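PDB 4QPK: protein phosphotransferase ChpT, which relays phosphoryl groups as a homodimer in the phosphorelay, working with CtrA, that controls growth, division and intracellular survival of Brucella abortus. Local coordinates for residues V39-L44 with Q214-L219; I54-I59 with D209-Q214; E124-E129 with I156-I161. One frame throughout, in Å; residues are numbered along the deposited sequence.

Interaction 1: V39-L44 with Q214-L219; sequences VTLSAL and QPYYTL
Leu41 lays its CD1 methyl over one face of the Tyr216 ring. The methyl lies 4.0 Å from the ring centroid and 18° off the ring normal, a CH-pi contact. It is shifted toward the hydroxyl end of the ring, and the ring atom closest to Leu41 CD1 is Tyr216 CZ, at 3.8 Å. The second methyl, Leu41 CD2, is 3.8 Å from Tyr216 CE2. The two side chains lie alongside each other and run antiparallel. Tyr216 sends its ring to this extended loop because its CG stands anti to the backbone N (chi1 169°). Here the extended residues that lead into helix 43-74 of the DHp domain lie against helix 213-225 of the C-terminal domain. Ser42 caps the start of the former helix, binding the backbone N of Asp45. The Tyr216 hydroxyl also takes part: the backbone N of Leu41 donates to Tyr216 OH at 3.0 Å, with an N-H...O angle of 159°. Thr40 comes obliquely, its CA 3.5 Å from Tyr216 OH. Val39 works at the rim of the ring. The carbonyl O of Val39 lies in the ring plane, 3.5 Å from Tyr216 CE1. Val39 CG1 touches the same ring carbon. Leu46 of helix 43-74 also packs on Tyr216, while Leu41 rests on Leu49 and Ile208.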
ATOM      1  N   VAL B  39      11.868  18.675   7.915  1.00 52.71           N
ATOM      2  CA  VAL B  39      12.321  17.320   8.175  1.00 51.73           C
ATOM      3  C   VAL B  39      12.291  16.542   6.868  1.00 43.82           C
ATOM      4  O   VAL B  39      11.520  16.870   5.965  1.00 36.26           O
ATOM      5  CB  VAL B  39      11.432  16.642   9.253  1.00 43.54           C
ATOM      6  CG1 VAL B  39       9.979  16.594   8.792  1.00 47.55           C
ATOM      7  CG2 VAL B  39      11.936  15.250   9.616  1.00 50.82           C
ATOM      8  N   THR B  40      13.124  15.514   6.760  1.00 41.72           N
ATOM      9  CA  THR B  40      13.067  14.643   5.600  1.00 35.13           C
ATOM     10  C   THR B  40      13.102  13.170   6.005  1.00 35.55           C
ATOM     11  O   THR B  40      13.802  12.770   6.936  1.00 45.75           O
ATOM     12  CB  THR B  40      14.215  14.957   4.603  1.00 41.91           C
ATOM     13  OG1 THR B  40      13.949  14.311   3.351  1.00 50.49           O
ATOM     14  CG2 THR B  40      15.557  14.486   5.132  1.00 41.02           C
ATOM     15  N   LEU B  41      12.325  12.364   5.297  1.00 32.29           N
ATOM     16  CA  LEU B  41      12.301  10.927   5.544  1.00 30.69           C
ATOM     17  C   LEU B  41      13.120  10.233   4.491  1.00 25.75           C
ATOM     18  O   LEU B  41      13.130  10.647   3.326  1.00 27.93           O
ATOM     19  CB  LEU B  41      10.872  10.359   5.544  1.00 34.29           C
ATOM     20  CG  LEU B  41       9.927  10.509   6.739  1.00 35.70           C
ATOM     21  CD1 LEU B  41       9.943  11.906   7.348  1.00 45.90           C
ATOM     22  CD2 LEU B  41       8.504  10.106   6.324  1.00 28.87           C
ATOM     23  N   SER B  42      13.818   9.179   4.909  1.00 29.32           N
ATOM     24  CA  SER B  42      14.530   8.319   3.974  1.00 28.31           C
ATOM     25  C   SER B  42      13.527   7.663   3.056  1.00 26.25           C
ATOM     26  O   SER B  42      12.336   7.590   3.386  1.00 25.21           O
ATOM     27  CB  SER B  42      15.338   7.244   4.708  1.00 32.33           C
ATOM     28  OG  SER B  42      14.478   6.327   5.370  1.00 27.35           O
ATOM     29  N   ALA B  43      14.008   7.164   1.924  1.00 21.88           N
ATOM     30  CA  ALA B  43      13.167   6.447   0.983  1.00 23.06           C
ATOM     31  C   ALA B  43      12.504   5.253   1.669  1.00 22.92           C
ATOM     32  O   ALA B  43      11.303   5.039   1.521  1.00 22.06           O
ATOM     33  CB  ALA B  43      13.975   5.993  -0.216  1.00 24.00           C
ATOM     34  N   LEU B  44      13.283   4.493   2.433  1.00 20.50           N
ATOM     35  CA  LEU B  44      12.739   3.336   3.148  1.00 21.49           C
ATOM     36  C   LEU B  44      11.641   3.708   4.147  1.00 21.78           C
ATOM     37  O   LEU B  44      10.617   3.022   4.243  1.00 21.83           O
ATOM     38  CB  LEU B  44      13.857   2.590   3.876  1.00 23.29           C
ATOM     39  CG  LEU B  44      14.781   1.786   2.960  1.00 21.84           C
ATOM     40  CD1 LEU B  44      15.906   1.185   3.810  1.00 25.49           C
ATOM     41  CD2 LEU B  44      14.008   0.694   2.233  1.00 21.53           C
ATOM     42  N   GLN B 214       0.855  11.421   5.870  1.00 17.53           N
ATOM     43  CA  GLN B 214       0.068  11.917   4.746  1.00 16.68           C
ATOM     44  C   GLN B 214       0.205  13.444   4.583  1.00 16.31           C
ATOM     45  O   GLN B 214       0.416  13.919   3.470  1.00 16.99           O
ATOM     46  CB  GLN B 214      -1.405  11.497   4.887  1.00 19.53           C
ATOM     47  CG  GLN B 214      -2.237  11.692   3.614  1.00 16.31           C
ATOM     48  CD  GLN B 214      -2.762  13.093   3.489  1.00 17.09           C
ATOM     49  OE1 GLN B 214      -3.144  13.709   4.491  1.00 21.07           O
ATOM     50  NE2 GLN B 214      -2.809  13.608   2.263  1.00 14.27           N
ATOM     51  N   PRO B 215       0.098  14.222   5.685  1.00 17.45           N
ATOM     52  CA  PRO B 215       0.396  15.653   5.487  1.00 20.03           C
ATOM     53  C   PRO B 215       1.849  15.932   5.084  1.00 20.43           C
ATOM     54  O   PRO B 215       2.087  16.834   4.278  1.00 18.10           O
ATOM     55  CB  PRO B 215       0.080  16.279   6.856  1.00 21.33           C
ATOM     56  CG  PRO B 215      -0.107  15.142   7.803  1.00 25.74           C
ATOM     57  CD  PRO B 215      -0.566  13.980   6.976  1.00 18.95           C
ATOM     58  N   TYR B 216       2.795  15.158   5.614  1.00 19.68           N
ATOM     59  CA  TYR B 216       4.184  15.283   5.195  1.00 19.34           C
ATOM     60  C   TYR B 216       4.300  15.054   3.695  1.00 21.21           C
ATOM     61  O   TYR B 216       4.897  15.847   2.962  1.00 18.96           O
ATOM     62  CB  TYR B 216       5.065  14.291   5.970  1.00 19.64           C
ATOM     63  CG  TYR B 216       6.459  14.177   5.401  1.00 22.36           C
ATOM     64  CD1 TYR B 216       7.456  15.074   5.752  1.00 30.63           C
ATOM     65  CD2 TYR B 216       6.764  13.182   4.480  1.00 24.31           C
ATOM     66  CE1 TYR B 216       8.731  14.967   5.210  1.00 28.84           C
ATOM     67  CE2 TYR B 216       8.027  13.073   3.929  1.00 30.69           C
ATOM     68  CZ  TYR B 216       9.006  13.962   4.297  1.00 35.02           C
ATOM     69  OH  TYR B 216      10.263  13.838   3.737  1.00 37.30           O
ATOM     70  N   TYR B 217       3.682  13.970   3.238  1.00 16.25           N
ATOM     71  CA  TYR B 217       3.721  13.580   1.834  1.00 17.34           C
ATOM     72  C   TYR B 217       3.094  14.635   0.923  1.00 19.20           C
ATOM     73  O   TYR B 217       3.588  14.902  -0.188  1.00 17.06           O
ATOM     74  CB  TYR B 217       3.002  12.238   1.673  1.00 15.83           C
ATOM     75  CG  TYR B 217       3.053  11.616   0.285  1.00 15.75           C
ATOM     76  CD1 TYR B 217       4.256  11.275  -0.312  1.00 17.53           C
ATOM     77  CD2 TYR B 217       1.877  11.330  -0.404  1.00 16.21           C
ATOM     78  CE1 TYR B 217       4.289  10.691  -1.571  1.00 17.82           C
ATOM     79  CE2 TYR B 217       1.903  10.747  -1.664  1.00 15.64           C
ATOM     80  CZ  TYR B 217       3.109  10.425  -2.240  1.00 17.25           C
ATOM     81  OH  TYR B 217       3.116   9.843  -3.491  1.00 18.44           O
ATOM     82  N   THR B 218       2.001  15.227   1.390  1.00 16.92           N
ATOM     83  CA  THR B 218       1.325  16.281   0.638  1.00 16.28           C
ATOM     84  C   THR B 218       2.286  17.446   0.358  1.00 16.93           C
ATOM     85  O   THR B 218       2.395  17.923  -0.773  1.00 17.03           O
ATOM     86  CB  THR B 218       0.090  16.800   1.404  1.00 18.11           C
ATOM     87  OG1 THR B 218      -0.817  15.710   1.654  1.00 16.94           O
ATOM     88  CG2 THR B 218      -0.623  17.888   0.598  1.00 18.13           C
ATOM     89  N   LEU B 219       3.002  17.872   1.395  1.00 18.04           N
ATOM     90  CA  LEU B 219       3.952  18.979   1.268  1.00 20.28           C
ATOM     91  C   LEU B 219       5.128  18.586   0.376  1.00 18.52           C
ATOM     92  O   LEU B 219       5.622  19.393  -0.407  1.00 21.16           O
ATOM     93  CB  LEU B 219       4.442  19.409   2.652  1.00 19.99           C
ATOM     94  CG  LEU B 219       3.329  20.005   3.519  1.00 23.18           C
ATOM     95  CD1 LEU B 219       3.737  20.041   4.973  1.00 21.69           C
ATOM     96  CD2 LEU B 219       2.933  21.403   3.038  1.00 26.29           C
TER

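Interaction 2: I54-I59 with D209-Q214; sequences ICHDII and DAHSVQ
His56 points its ring at His211, and between residues 54-59 and 209-214 only these two side chains meet closely. From CB, the His56 side chain leaves helix 43-74 with a trans chi1 of 174°, which carries the imidazole out toward the loop before helix 213-225. ND1, the first ring nitrogen, turns back to its own helix. His56 ND1 donates to Asp57 OD1 at 3.3 Å, a long and weak bond, though nearly straight at 172°. The oxygen lies in the plane of the ring, and this bond may help to set the rotation of the imidazole. Asp57 is tied in turn by a salt bridge from OD2 to Arg53. Further out, CE1 of His56 is 4.0 Å from NE2 of His211. At the tip, NE2 of His56 is 3.9 Å from the same His211 NE2, which stands over the His56 face. The pair is T-shaped: an edge of His211 faces the flat side of His56, with planes at 74° and centroids 5.1 Å apart. The backbone under His211 is gathered by Asp209. Its OD2 accepts from His211 N at 2.8 Å, an Asx turn, and from Ser212 N at 3.0 Å. Ser212 OG answers by accepting from Asp209 N at 2.9 Å. The contact is at the surface. His56 is the residue that becomes phosphorylated, though it carries no phosphate here, and a histidine followed by an acidic residue on an exposed helix face is the phosphoacceptor arrangement of DHp domains.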
ATOM      1  N   ILE B  54      -2.016   2.959   4.134  1.00 17.57           N
ATOM      2  CA  ILE B  54      -2.988   2.267   3.289  1.00 17.85           C
ATOM      3  C   ILE B  54      -3.569   1.072   4.037  1.00 20.50           C
ATOM      4  O   ILE B  54      -4.785   0.873   4.052  1.00 19.20           O
ATOM      5  CB  ILE B  54      -2.338   1.765   1.965  1.00 16.39           C
ATOM      6  CG1 ILE B  54      -1.929   2.944   1.081  1.00 19.84           C
ATOM      7  CG2 ILE B  54      -3.273   0.828   1.190  1.00 19.46           C
ATOM      8  CD1 ILE B  54      -1.201   2.532  -0.182  1.00 18.97           C
ATOM      9  N   CYS B  55      -2.706   0.317   4.707  1.00 18.54           N
ATOM     10  CA  CYS B  55      -3.153  -0.855   5.468  1.00 18.37           C
ATOM     11  C   CYS B  55      -4.117  -0.453   6.566  1.00 19.69           C
ATOM     12  O   CYS B  55      -5.172  -1.072   6.747  1.00 18.78           O
ATOM     13  CB  CYS B  55      -1.951  -1.596   6.056  1.00 19.60           C
ATOM     14  SG  CYS B  55      -1.005  -2.493   4.809  1.00 19.76           S
ATOM     15  N   HIS B  56      -3.771   0.614   7.279  1.00 17.84           N
ATOM     16  CA  HIS B  56      -4.604   1.070   8.378  1.00 20.63           C
ATOM     17  C   HIS B  56      -6.004   1.440   7.891  1.00 22.43           C
ATOM     18  O   HIS B  56      -6.995   1.199   8.580  1.00 21.63           O
ATOM     19  CB  HIS B  56      -3.952   2.258   9.082  1.00 22.24           C
ATOM     20  CG  HIS B  56      -4.818   2.882  10.131  1.00 32.76           C
ATOM     21  ND1 HIS B  56      -5.760   3.848   9.842  1.00 41.61           N
ATOM     22  CD2 HIS B  56      -4.882   2.681  11.469  1.00 37.32           C
ATOM     23  CE1 HIS B  56      -6.370   4.212  10.957  1.00 38.99           C
ATOM     24  NE2 HIS B  56      -5.852   3.523  11.959  1.00 41.81           N
ATOM     25  N   ASP B  57      -6.071   2.049   6.712  1.00 18.64           N
ATOM     26  CA  ASP B  57      -7.338   2.532   6.181  1.00 19.61           C
ATOM     27  C   ASP B  57      -8.257   1.431   5.646  1.00 20.58           C
ATOM     28  O   ASP B  57      -9.415   1.705   5.345  1.00 23.30           O
ATOM     29  CB  ASP B  57      -7.089   3.583   5.099  1.00 24.62           C
ATOM     30  CG  ASP B  57      -6.603   4.897   5.682  1.00 26.00           C
ATOM     31  OD1 ASP B  57      -6.694   5.067   6.920  1.00 26.86           O
ATOM     32  OD2 ASP B  57      -6.132   5.756   4.910  1.00 29.13           O
ATOM     33  N   ILE B  58      -7.746   0.219   5.439  1.00 16.15           N
ATOM     34  CA  ILE B  58      -8.619  -0.862   4.964  1.00 16.44           C
ATOM     35  C   ILE B  58      -8.879  -1.998   5.969  1.00 17.38           C
ATOM     36  O   ILE B  58      -9.618  -2.940   5.664  1.00 17.26           O
ATOM     37  CB  ILE B  58      -8.106  -1.465   3.642  1.00 19.47           C
ATOM     38  CG1 ILE B  58      -6.681  -1.965   3.787  1.00 17.84           C
ATOM     39  CG2 ILE B  58      -8.190  -0.415   2.535  1.00 20.59           C
ATOM     40  CD1 ILE B  58      -6.158  -2.617   2.503  1.00 21.82           C
ATOM     41  N   ILE B  59      -8.231  -1.943   7.128  1.00 19.13           N
ATOM     42  CA  ILE B  59      -8.431  -2.949   8.170  1.00 19.86           C
ATOM     43  C   ILE B  59      -9.897  -3.123   8.566  1.00 16.17           C
ATOM     44  O   ILE B  59     -10.379  -4.252   8.691  1.00 17.72           O
ATOM     45  CB  ILE B  59      -7.610  -2.577   9.434  1.00 23.38           C
ATOM     46  CG1 ILE B  59      -6.138  -2.913   9.225  1.00 24.09           C
ATOM     47  CG2 ILE B  59      -8.151  -3.290  10.682  1.00 25.87           C
ATOM     48  CD1 ILE B  59      -5.220  -2.360  10.328  1.00 25.86           C
ATOM     49  N   ASP B 209       4.758   9.468  11.651  1.00 23.52           N
ATOM     50  CA  ASP B 209       4.250   8.095  11.730  1.00 24.87           C
ATOM     51  C   ASP B 209       3.181   7.858  10.671  1.00 22.98           C
ATOM     52  O   ASP B 209       3.027   8.674   9.774  1.00 23.46           O
ATOM     53  CB  ASP B 209       3.698   7.784  13.128  1.00 29.38           C
ATOM     54  CG  ASP B 209       2.561   8.715  13.548  1.00 30.92           C
ATOM     55  OD1 ASP B 209       2.379   8.897  14.772  1.00 41.79           O
ATOM     56  OD2 ASP B 209       1.835   9.250  12.684  1.00 27.31           O
ATOM     57  N   ALA B 210       2.429   6.762  10.779  1.00 20.41           N
ATOM     58  CA  ALA B 210       1.471   6.408   9.725  1.00 23.23           C
ATOM     59  C   ALA B 210       0.315   7.391   9.632  1.00 26.34           C
ATOM     60  O   ALA B 210      -0.410   7.430   8.635  1.00 25.21           O
ATOM     61  CB  ALA B 210       0.923   4.992   9.937  1.00 23.35           C
ATOM     62  N   HIS B 211       0.131   8.193  10.669  1.00 28.42           N
ATOM     63  CA  HIS B 211      -0.911   9.195  10.596  1.00 29.40           C
ATOM     64  C   HIS B 211      -0.343  10.474   9.972  1.00 29.92           C
ATOM     65  O   HIS B 211      -0.851  10.949   8.945  1.00 31.16           O
ATOM     66  CB  HIS B 211      -1.514   9.427  11.983  1.00 36.08           C
ATOM     67  CG  HIS B 211      -2.382   8.295  12.445  1.00 41.36           C
ATOM     68  ND1 HIS B 211      -1.945   7.329  13.329  1.00 45.13           N
ATOM     69  CD2 HIS B 211      -3.652   7.957  12.116  1.00 43.07           C
ATOM     70  CE1 HIS B 211      -2.915   6.456  13.537  1.00 47.31           C
ATOM     71  NE2 HIS B 211      -3.962   6.814  12.813  1.00 50.78           N
ATOM     72  N   SER B 212       0.757  10.980  10.520  1.00 23.58           N
ATOM     73  CA  SER B 212       1.325  12.231  10.017  1.00 22.09           C
ATOM     74  C   SER B 212       2.088  12.118   8.693  1.00 19.73           C
ATOM     75  O   SER B 212       2.504  13.140   8.147  1.00 20.85           O
ATOM     76  CB  SER B 212       2.246  12.844  11.083  1.00 24.83           C
ATOM     77  OG  SER B 212       3.273  11.937  11.461  1.00 25.75           O
ATOM     78  N   VAL B 213       2.279  10.904   8.170  1.00 19.58           N
ATOM     79  CA  VAL B 213       2.985  10.768   6.897  1.00 18.37           C
ATOM     80  C   VAL B 213       2.182  11.399   5.763  1.00 17.04           C
ATOM     81  O   VAL B 213       2.761  11.889   4.811  1.00 18.81           O
ATOM     82  CB  VAL B 213       3.314   9.280   6.556  1.00 19.19           C
ATOM     83  CG1 VAL B 213       2.067   8.460   6.285  1.00 18.39           C
ATOM     84  CG2 VAL B 213       4.278   9.185   5.363  1.00 16.66           C
ATOM     85  N   GLN B 214       0.855  11.421   5.870  1.00 17.53           N
ATOM     86  CA  GLN B 214       0.068  11.917   4.746  1.00 16.68           C
ATOM     87  C   GLN B 214       0.205  13.444   4.583  1.00 16.31           C
ATOM     88  O   GLN B 214       0.416  13.919   3.470  1.00 16.99           O
ATOM     89  CB  GLN B 214      -1.405  11.497   4.887  1.00 19.53           C
ATOM     90  CG  GLN B 214      -2.237  11.692   3.614  1.00 16.31           C
ATOM     91  CD  GLN B 214      -2.762  13.093   3.489  1.00 17.09           C
ATOM     92  OE1 GLN B 214      -3.144  13.709   4.491  1.00 21.07           O
ATOM     93  NE2 GLN B 214      -2.809  13.608   2.263  1.00 14.27           N
TER

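Interaction 3: E124-E129 with I156-I161; sequences EYFRNE and IGNGAI. With NA (sodium ion), chain E.
Phe126 to Glu129 form a type I beta turn that follows on from helix 115-126 and faces the last residues of helix 144-160, with the CA atoms of Glu129 and Asn158 8.2 Å apart. Both helices belong to the C-terminal domain, which resembles the catalytic and ATP-binding domain of histidine kinases but lacks parts needed to bind ATP. Asn158 carries the contact. Its chi1 of -167° extends the amide away from its own backbone N, and the group touches both Phe126 and Glu129. Asn158 ND2 donates to Glu129 OE1 at 2.8 Å, and the N-H...O angle is 150°. The donor meets the oxygen from well above the carboxylate plane, and the two flat groups stand perpendicular. The other oxygen of Glu129, OE2, is held by a salt bridge to Arg95 of helix 78-102, so one carboxylate links the turn to two helices. On the Phe126 side, OD1 of Asn158 approaches Phe126 CE2 obliquely at 3.8 Å. CB of Asn158 lies near CE2 and CZ of the same ring, which is stacked with Phe133. Away from Asn158, a sodium ion sits beside the turn. Glu124 binds it with both its backbone O and OE2, each at 3.0 Å, long for sodium to oxygen. Asn128 is also part of the site, but its ND2 is modelled only 2.2 Å from the sodium, and that bond is doubtful.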
ATOM      1  N   GLU B 124     -15.817   8.221  -5.858  1.00 15.42           N
ATOM      2  CA  GLU B 124     -16.166   6.941  -5.251  1.00 16.85           C
ATOM      3  C   GLU B 124     -15.651   6.867  -3.800  1.00 16.94           C
ATOM      4  O   GLU B 124     -16.322   6.323  -2.908  1.00 16.97           O
ATOM      5  CB  GLU B 124     -15.596   5.794  -6.103  1.00 16.55           C
ATOM      6  CG  GLU B 124     -15.866   4.376  -5.620  1.00 20.50           C
ATOM      7  CD  GLU B 124     -17.343   4.027  -5.541  1.00 31.73           C
ATOM      8  OE1 GLU B 124     -18.182   4.733  -6.163  1.00 23.69           O
ATOM      9  OE2 GLU B 124     -17.656   2.999  -4.896  1.00 29.41           O
ATOM     10  N   TYR B 125     -14.462   7.412  -3.566  1.00 15.77           N
ATOM     11  CA  TYR B 125     -13.891   7.449  -2.227  1.00 15.94           C
ATOM     12  C   TYR B 125     -14.823   8.203  -1.278  1.00 19.44           C
ATOM     13  O   TYR B 125     -15.114   7.730  -0.181  1.00 16.91           O
ATOM     14  CB  TYR B 125     -12.502   8.106  -2.251  1.00 15.88           C
ATOM     15  CG  TYR B 125     -11.802   8.198  -0.909  1.00 17.00           C
ATOM     16  CD1 TYR B 125     -11.041   7.147  -0.434  1.00 21.26           C
ATOM     17  CD2 TYR B 125     -11.891   9.349  -0.137  1.00 18.40           C
ATOM     18  CE1 TYR B 125     -10.388   7.232   0.782  1.00 29.84           C
ATOM     19  CE2 TYR B 125     -11.245   9.441   1.089  1.00 22.78           C
ATOM     20  CZ  TYR B 125     -10.492   8.378   1.538  1.00 26.35           C
ATOM     21  OH  TYR B 125      -9.836   8.462   2.754  1.00 29.12           O
ATOM     22  N   PHE B 126     -15.297   9.372  -1.702  1.00 17.47           N
ATOM     23  CA  PHE B 126     -16.086  10.202  -0.785  1.00 19.40           C
ATOM     24  C   PHE B 126     -17.509   9.708  -0.589  1.00 24.03           C
ATOM     25  O   PHE B 126     -18.216  10.191   0.288  1.00 22.19           O
ATOM     26  CB  PHE B 126     -16.071  11.667  -1.222  1.00 17.78           C
ATOM     27  CG  PHE B 126     -14.885  12.403  -0.706  1.00 17.90           C
ATOM     28  CD1 PHE B 126     -13.690  12.395  -1.400  1.00 18.86           C
ATOM     29  CD2 PHE B 126     -14.944  13.058   0.525  1.00 22.47           C
ATOM     30  CE1 PHE B 126     -12.572  13.054  -0.901  1.00 21.08           C
ATOM     31  CE2 PHE B 126     -13.834  13.720   1.035  1.00 25.81           C
ATOM     32  CZ  PHE B 126     -12.641  13.716   0.318  1.00 25.87           C
ATOM     33  N   ARG B 127     -17.922   8.738  -1.392  1.00 20.56           N
ATOM     34  CA  ARG B 127     -19.143   7.998  -1.084  1.00 28.25           C
ATOM     35  C   ARG B 127     -19.035   7.345   0.303  1.00 33.43           C
ATOM     36  O   ARG B 127     -20.046   7.152   0.985  1.00 34.89           O
ATOM     37  CB  ARG B 127     -19.399   6.933  -2.137  1.00 30.25           C
ATOM     38  CG  ARG B 127     -19.942   7.459  -3.436  1.00 37.83           C
ATOM     39  CD  ARG B 127     -20.535   6.325  -4.246  1.00 43.86           C
ATOM     40  NE  ARG B 127     -21.526   5.568  -3.488  1.00 48.54           N
ATOM     41  CZ  ARG B 127     -22.842   5.730  -3.602  1.00 66.25           C
ATOM     42  NH1 ARG B 127     -23.335   6.625  -4.452  1.00 65.41           N
ATOM     43  NH2 ARG B 127     -23.670   4.993  -2.872  1.00 60.03           N
ATOM     44  N   ASN B 128     -17.813   7.006   0.718  1.00 28.23           N
ATOM     45  CA  ASN B 128     -17.563   6.441   2.044  1.00 33.48           C
ATOM     46  C   ASN B 128     -16.968   7.431   3.039  1.00 36.37           C
ATOM     47  O   ASN B 128     -16.274   7.033   3.978  1.00 38.77           O
ATOM     48  CB  ASN B 128     -16.645   5.227   1.954  1.00 35.80           C
ATOM     49  CG  ASN B 128     -17.164   4.181   0.999  1.00 30.32           C
ATOM     50  OD1 ASN B 128     -18.113   3.461   1.300  1.00 45.72           O
ATOM     51  ND2 ASN B 128     -16.529   4.078  -0.153  1.00 36.57           N
ATOM     52  N   GLU B 129     -17.164   8.719   2.797  1.00 27.13           N
ATOM     53  CA  GLU B 129     -16.743   9.727   3.759  1.00 29.75           C
ATOM     54  C   GLU B 129     -17.928  10.631   4.104  1.00 25.23           C
ATOM     55  O   GLU B 129     -18.944  10.624   3.410  1.00 35.34           O
ATOM     56  CB  GLU B 129     -15.572  10.556   3.233  1.00 33.77           C
ATOM     57  CG  GLU B 129     -14.293   9.755   3.033  1.00 28.37           C
ATOM     58  CD  GLU B 129     -13.662   9.298   4.344  1.00 37.96           C
ATOM     59  OE1 GLU B 129     -13.670  10.068   5.327  1.00 32.93           O
ATOM     60  OE2 GLU B 129     -13.132   8.165   4.379  1.00 42.16           O
ATOM     61  N   ILE B 156      -6.472  16.213   3.208  1.00 19.32           N
ATOM     62  CA  ILE B 156      -6.267  17.296   4.171  1.00 19.77           C
ATOM     63  C   ILE B 156      -7.591  18.022   4.425  1.00 18.23           C
ATOM     64  O   ILE B 156      -7.977  18.268   5.567  1.00 19.56           O
ATOM     65  CB  ILE B 156      -5.215  18.313   3.682  1.00 19.88           C
ATOM     66  CG1 ILE B 156      -3.845  17.651   3.548  1.00 21.09           C
ATOM     67  CG2 ILE B 156      -5.131  19.515   4.640  1.00 20.45           C
ATOM     68  CD1 ILE B 156      -3.332  17.089   4.845  1.00 24.92           C
ATOM     69  N   GLY B 157      -8.296  18.328   3.346  1.00 18.55           N
ATOM     70  CA  GLY B 157      -9.590  18.972   3.445  1.00 20.08           C
ATOM     71  C   GLY B 157     -10.569  18.163   4.275  1.00 21.16           C
ATOM     72  O   GLY B 157     -11.242  18.697   5.157  1.00 20.24           O
ATOM     73  N   ASN B 158     -10.635  16.864   4.000  1.00 18.27           N
ATOM     74  CA  ASN B 158     -11.519  15.973   4.744  1.00 20.00           C
ATOM     75  C   ASN B 158     -11.189  16.019   6.235  1.00 24.75           C
ATOM     76  O   ASN B 158     -12.085  16.025   7.083  1.00 23.48           O
ATOM     77  CB  ASN B 158     -11.397  14.543   4.212  1.00 20.95           C
ATOM     78  CG  ASN B 158     -12.501  13.628   4.723  1.00 32.47           C
ATOM     79  OD1 ASN B 158     -13.662  14.023   4.808  1.00 30.20           O
ATOM     80  ND2 ASN B 158     -12.136  12.403   5.072  1.00 33.56           N
ATOM     81  N   GLY B 159      -9.896  16.070   6.542  1.00 21.03           N
ATOM     82  CA  GLY B 159      -9.442  16.155   7.921  1.00 23.08           C
ATOM     83  C   GLY B 159      -9.836  17.453   8.605  1.00 24.31           C
ATOM     84  O   GLY B 159      -9.912  17.521   9.834  1.00 26.79           O
ATOM     85  N   ALA B 160     -10.091  18.488   7.812  1.00 22.74           N
ATOM     86  CA  ALA B 160     -10.392  19.819   8.351  1.00 23.99           C
ATOM     87  C   ALA B 160     -11.855  19.957   8.785  1.00 30.55           C
ATOM     88  O   ALA B 160     -12.210  20.907   9.494  1.00 27.00           O
ATOM     89  CB  ALA B 160     -10.039  20.899   7.326  1.00 23.82           C
ATOM     90  N   ILE B 161     -12.701  19.023   8.353  1.00 24.95           N
ATOM     91  CA  ILE B 161     -14.110  19.019   8.765  1.00 25.69           C
ATOM     92  C   ILE B 161     -14.482  17.658   9.366  1.00 25.53           C
ATOM     93  O   ILE B 161     -15.218  16.879   8.762  1.00 27.02           O
ATOM     94  CB  ILE B 161     -15.064  19.361   7.591  1.00 24.57           C
ATOM     95  CG1 ILE B 161     -14.641  18.653   6.301  1.00 22.31           C
ATOM     96  CG2 ILE B 161     -15.110  20.877   7.358  1.00 23.72           C
ATOM     97  CD1 ILE B 161     -15.683  18.763   5.191  1.00 21.24           C
TER
HETATM   98 NA    NA E 301     -17.614   3.793  -2.033  1.00 40.02          NA

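In the fold
Interactions 1 and 2 lie about 13 Å apart between centres, and their segments share Gln214. Interaction 1 joins the residues leading into helix 43-74 to helix 213-225. Interaction 2 joins helix 43-74 itself to the loop before helix 213-225. Interaction 3 lies within the C-terminal domain, its centre about 15 Å from that of interaction 2 and about 21 Å from that of interaction 1. Along the chain, interaction 3 is nested inside interaction 2, and interaction 2 inside interaction 1. Ile156 packs on Gln214, Pro215 and Thr218, which connects interaction 3 to the others. The second subunit touches interactions 1 and 2 but not 3. These contacts place the C-terminal domain beside the helix carrying the phosphoacceptor His56.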